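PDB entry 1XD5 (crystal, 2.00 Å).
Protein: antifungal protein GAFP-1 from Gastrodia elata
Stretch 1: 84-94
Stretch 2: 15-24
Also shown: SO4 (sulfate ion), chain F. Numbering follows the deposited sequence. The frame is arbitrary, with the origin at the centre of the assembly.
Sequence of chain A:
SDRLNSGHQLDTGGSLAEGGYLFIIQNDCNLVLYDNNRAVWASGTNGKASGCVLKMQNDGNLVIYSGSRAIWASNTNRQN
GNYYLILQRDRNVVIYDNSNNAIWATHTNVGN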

# COMPACT_ATOMS: atom_id res chain seq x y z
N TYR A 84 1.65 -3.41 9.87
CA TYR A 84 2.47 -2.56 9.01
C TYR A 84 2.44 -3.08 7.61
O TYR A 84 2.31 -4.29 7.39
CB TYR A 84 3.91 -2.41 9.52
CG TYR A 84 4.68 -3.69 9.64
CD1 TYR A 84 4.55 -4.50 10.76
CD2 TYR A 84 5.56 -4.10 8.63
CE1 TYR A 84 5.25 -5.70 10.87
CE2 TYR A 84 6.27 -5.31 8.74
CZ TYR A 84 6.11 -6.09 9.88
OH TYR A 84 6.77 -7.27 10.02
N LEU A 85 2.52 -2.15 6.67
CA LEU A 85 2.67 -2.44 5.25
C LEU A 85 4.16 -2.34 4.90
O LEU A 85 4.82 -1.38 5.29
CB LEU A 85 1.89 -1.40 4.44
CG LEU A 85 1.94 -1.53 2.92
CD1 LEU A 85 1.13 -2.73 2.47
CD2 LEU A 85 1.42 -0.25 2.29
N ILE A 86 4.69 -3.32 4.19
CA ILE A 86 6.11 -3.28 3.85
C ILE A 86 6.35 -3.68 2.40
O ILE A 86 5.75 -4.62 1.88
CB ILE A 86 6.94 -4.15 4.84
CG1 ILE A 86 8.45 -3.98 4.59
CG2 ILE A 86 6.51 -5.63 4.79
CD1 ILE A 86 9.33 -4.48 5.71
N LEU A 87 7.23 -2.92 1.74
CA LEU A 87 7.76 -3.30 0.44
C LEU A 87 9.02 -4.14 0.65
O LEU A 87 10.06 -3.63 1.07
CB LEU A 87 8.02 -2.04 -0.39
CG LEU A 87 8.64 -2.14 -1.80
CD1 LEU A 87 7.99 -3.20 -2.63
CD2 LEU A 87 8.57 -0.79 -2.50
N GLN A 88 8.92 -5.43 0.37
CA GLN A 88 9.99 -6.37 0.65
C GLN A 88 11.06 -6.38 -0.45
O GLN A 88 10.81 -5.97 -1.59
CB GLN A 88 9.44 -7.77 0.84
CG GLN A 88 8.39 -7.88 1.94
CD GLN A 88 7.99 -9.30 2.22
OE1 GLN A 88 8.13 -10.19 1.35
NE2 GLN A 88 7.50 -9.54 3.41
N ARG A 89 12.24 -6.87 -0.08
CA ARG A 89 13.34 -6.99 -1.02
C ARG A 89 13.06 -8.02 -2.12
O ARG A 89 13.75 -8.03 -3.14
CB ARG A 89 14.63 -7.32 -0.27
CG ARG A 89 15.26 -6.10 0.41
CD ARG A 89 16.37 -6.46 1.37
NE ARG A 89 16.97 -5.30 2.02
CZ ARG A 89 17.96 -4.58 1.51
NH1 ARG A 89 18.47 -4.87 0.32
NH2 ARG A 89 18.44 -3.54 2.19
N ASP A 90 12.07 -8.90 -1.92
CA ASP A 90 11.66 -9.83 -2.98
C ASP A 90 10.53 -9.25 -3.84
O ASP A 90 9.91 -9.97 -4.64
CB ASP A 90 11.25 -11.18 -2.39
CG ASP A 90 9.92 -11.13 -1.64
OD1 ASP A 90 9.44 -10.02 -1.33
OD2 ASP A 90 9.29 -12.16 -1.30
N ARG A 91 10.27 -7.94 -3.68
CA ARG A 91 9.28 -7.19 -4.47
C ARG A 91 7.82 -7.43 -4.07
O ARG A 91 6.91 -6.87 -4.69
CB ARG A 91 9.47 -7.42 -5.98
CG ARG A 91 8.98 -6.26 -6.83
CD ARG A 91 9.02 -6.53 -8.33
NE ARG A 91 8.02 -7.52 -8.73
CZ ARG A 91 7.74 -7.83 -9.99
NH1 ARG A 91 8.37 -7.23 -11.00
NH2 ARG A 91 6.83 -8.76 -10.25
N ASN A 92 7.58 -8.28 -3.06
CA ASN A 92 6.23 -8.46 -2.54
C ASN A 92 5.89 -7.26 -1.67
O ASN A 92 6.78 -6.70 -1.03
CB ASN A 92 6.07 -9.77 -1.74
CG ASN A 92 4.67 -10.39 -1.86
OD1 ASN A 92 3.79 -9.83 -2.51
ND2 ASN A 92 4.46 -11.56 -1.25
N VAL A 93 4.63 -6.84 -1.69
CA VAL A 93 4.17 -5.78 -0.80
C VAL A 93 3.18 -6.48 0.11
O VAL A 93 2.23 -7.09 -0.38
CB VAL A 93 3.48 -4.63 -1.56
CG1 VAL A 93 3.03 -3.52 -0.60
CG2 VAL A 93 4.42 -4.04 -2.60
N VAL A 94 3.43 -6.43 1.41
CA VAL A 94 2.70 -7.27 2.36
C VAL A 94 2.27 -6.46 3.58
O VAL A 94 2.99 -5.59 4.03
CB VAL A 94 3.58 -8.47 2.82
CG1 VAL A 94 2.77 -9.49 3.66
CG2 VAL A 94 4.25 -9.17 1.62
S SO4 F . 6.77 -9.11 -13.93
O1 SO4 F . 7.05 -10.47 -14.34
O2 SO4 F . 5.78 -9.14 -12.86
O3 SO4 F . 6.23 -8.36 -15.05
O4 SO4 F . 8.02 -8.49 -13.47
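Stretch 2 (15-24) SLAEGGYLFI

Stretch 2 is a tight hairpin: strand 15-18, a type II' turn from Glu18 to Tyr21, and a returning strand 21-24. It packs by side chains on a second hairpin, whose strands 84-87 and 93-94 flank a type I turn from Gln88 to Arg91. No hydrogen bond joins the two stretches directly. Strand 15-18 runs at 44° to strand 84-87, their axes approaching to 7.1 Å; strand 21-24 runs back at 143° to it, at 8.7 Å.

Ser15 makes no contact. Leu16 (chi1 m, chi2 t) points toward stretch 1, its CD1 3.8 Å from Leu85 CD2 and its CB 4.1 Å from Leu87 CB. Ala17 turns away, as strand alternation requires, yet its CA lies 4.0 Å from Leu87 CD2. Glu18 faces in again: its CB is 3.9 Å from Leu87 O, while OE2 sits over one face of the Arg89 guanidinium, 3.7 Å from NH1. This long salt bridge pairs charges without an N-H aimed at the oxygen.

Gly19 and Gly20 carry the turn clear of stretch 1, and the positive phi of Gly19, 57°, suits glycine. Tyr21 then restores contact, with CB 3.9 Å from Leu87 CD2. One face of its ring receives Arg91 CG, 3.5 Å from the ring centroid, as a CH-pi contact; its edge meets Arg89 O, 3.7 Å from CE1. A water spans Tyr21 OH and Arg89 O, at 2.6 and 2.7 Å from these atoms, donating to the latter. Leu22 points away, and Phe23 points in: CB lies 4.0 Å from Leu87 CD2, and Val93 CG1 stands over the ring face, 3.8 Å from CE2. Ile24 is beyond reach. The rule is alternation: Leu16, Glu18, Tyr21 and Phe23 face inward, and Leu87 touches all four.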

# COMPACT_ATOMS: atom_id res chain seq x y z
N SER A 15 5.37 7.42 -0.94
CA SER A 15 5.72 6.08 -1.39
C SER A 15 6.51 5.27 -0.39
O SER A 15 7.12 5.81 0.56
CB SER A 15 6.50 6.16 -2.71
OG SER A 15 7.73 6.84 -2.50
N LEU A 16 6.49 3.97 -0.61
CA LEU A 16 7.45 3.07 -0.02
C LEU A 16 8.47 2.79 -1.11
O LEU A 16 8.11 2.69 -2.28
CB LEU A 16 6.78 1.77 0.41
CG LEU A 16 5.58 1.86 1.35
CD1 LEU A 16 5.15 0.43 1.71
CD2 LEU A 16 5.88 2.71 2.61
N ALA A 17 9.73 2.68 -0.72
CA ALA A 17 10.78 2.41 -1.68
C ALA A 17 11.76 1.37 -1.13
O ALA A 17 12.05 1.35 0.06
CB ALA A 17 11.52 3.70 -2.02
N GLU A 18 12.24 0.52 -2.02
CA GLU A 18 13.26 -0.46 -1.69
C GLU A 18 14.05 -0.70 -2.97
O GLU A 18 13.56 -1.34 -3.89
CB GLU A 18 12.63 -1.77 -1.18
CG GLU A 18 13.61 -2.83 -0.70
CD GLU A 18 14.75 -2.29 0.15
OE1 GLU A 18 14.50 -1.90 1.31
OE2 GLU A 18 15.90 -2.25 -0.33
N GLY A 19 15.26 -0.15 -3.03
CA GLY A 19 16.07 -0.24 -4.23
C GLY A 19 15.33 0.34 -5.41
O GLY A 19 14.90 1.49 -5.37
N GLY A 20 15.16 -0.47 -6.45
CA GLY A 20 14.46 -0.05 -7.66
C GLY A 20 12.95 -0.23 -7.60
O GLY A 20 12.25 -0.01 -8.59
N TYR A 21 12.44 -0.67 -6.44
CA TYR A 21 11.00 -0.85 -6.27
C TYR A 21 10.35 0.36 -5.62
O TYR A 21 10.86 0.91 -4.64
CB TYR A 21 10.68 -2.11 -5.44
CG TYR A 21 11.35 -3.38 -5.93
CD1 TYR A 21 11.83 -4.32 -5.03
CD2 TYR A 21 11.49 -3.64 -7.30
CE1 TYR A 21 12.44 -5.48 -5.46
CE2 TYR A 21 12.10 -4.80 -7.75
CZ TYR A 21 12.57 -5.72 -6.82
OH TYR A 21 13.18 -6.86 -7.26
N LEU A 22 9.21 0.76 -6.18
CA LEU A 22 8.51 1.94 -5.73
C LEU A 22 7.04 1.62 -5.64
O LEU A 22 6.43 1.23 -6.64
CB LEU A 22 8.74 3.09 -6.72
CG LEU A 22 8.14 4.46 -6.39
CD1 LEU A 22 8.93 5.11 -5.25
CD2 LEU A 22 8.17 5.33 -7.62
N PHE A 23 6.46 1.80 -4.46
CA PHE A 23 5.04 1.58 -4.24
C PHE A 23 4.46 2.92 -3.86
O PHE A 23 4.71 3.43 -2.77
CB PHE A 23 4.83 0.57 -3.10
CG PHE A 23 3.41 0.06 -2.99
CD1 PHE A 23 2.83 -0.65 -4.02
CD2 PHE A 23 2.69 0.25 -1.82
CE1 PHE A 23 1.54 -1.16 -3.90
CE2 PHE A 23 1.39 -0.24 -1.70
CZ PHE A 23 0.83 -0.95 -2.74
N ILE A 24 3.68 3.49 -4.78
CA ILE A 24 3.34 4.90 -4.70
C ILE A 24 1.84 5.16 -4.85
O ILE A 24 1.17 4.58 -5.71
CB ILE A 24 4.20 5.71 -5.72
CG1 ILE A 24 3.92 7.21 -5.64
CG2 ILE A 24 4.02 5.18 -7.15
CD1 ILE A 24 5.01 8.10 -6.30
O HOH W 1 13.81 -8.83 -5.68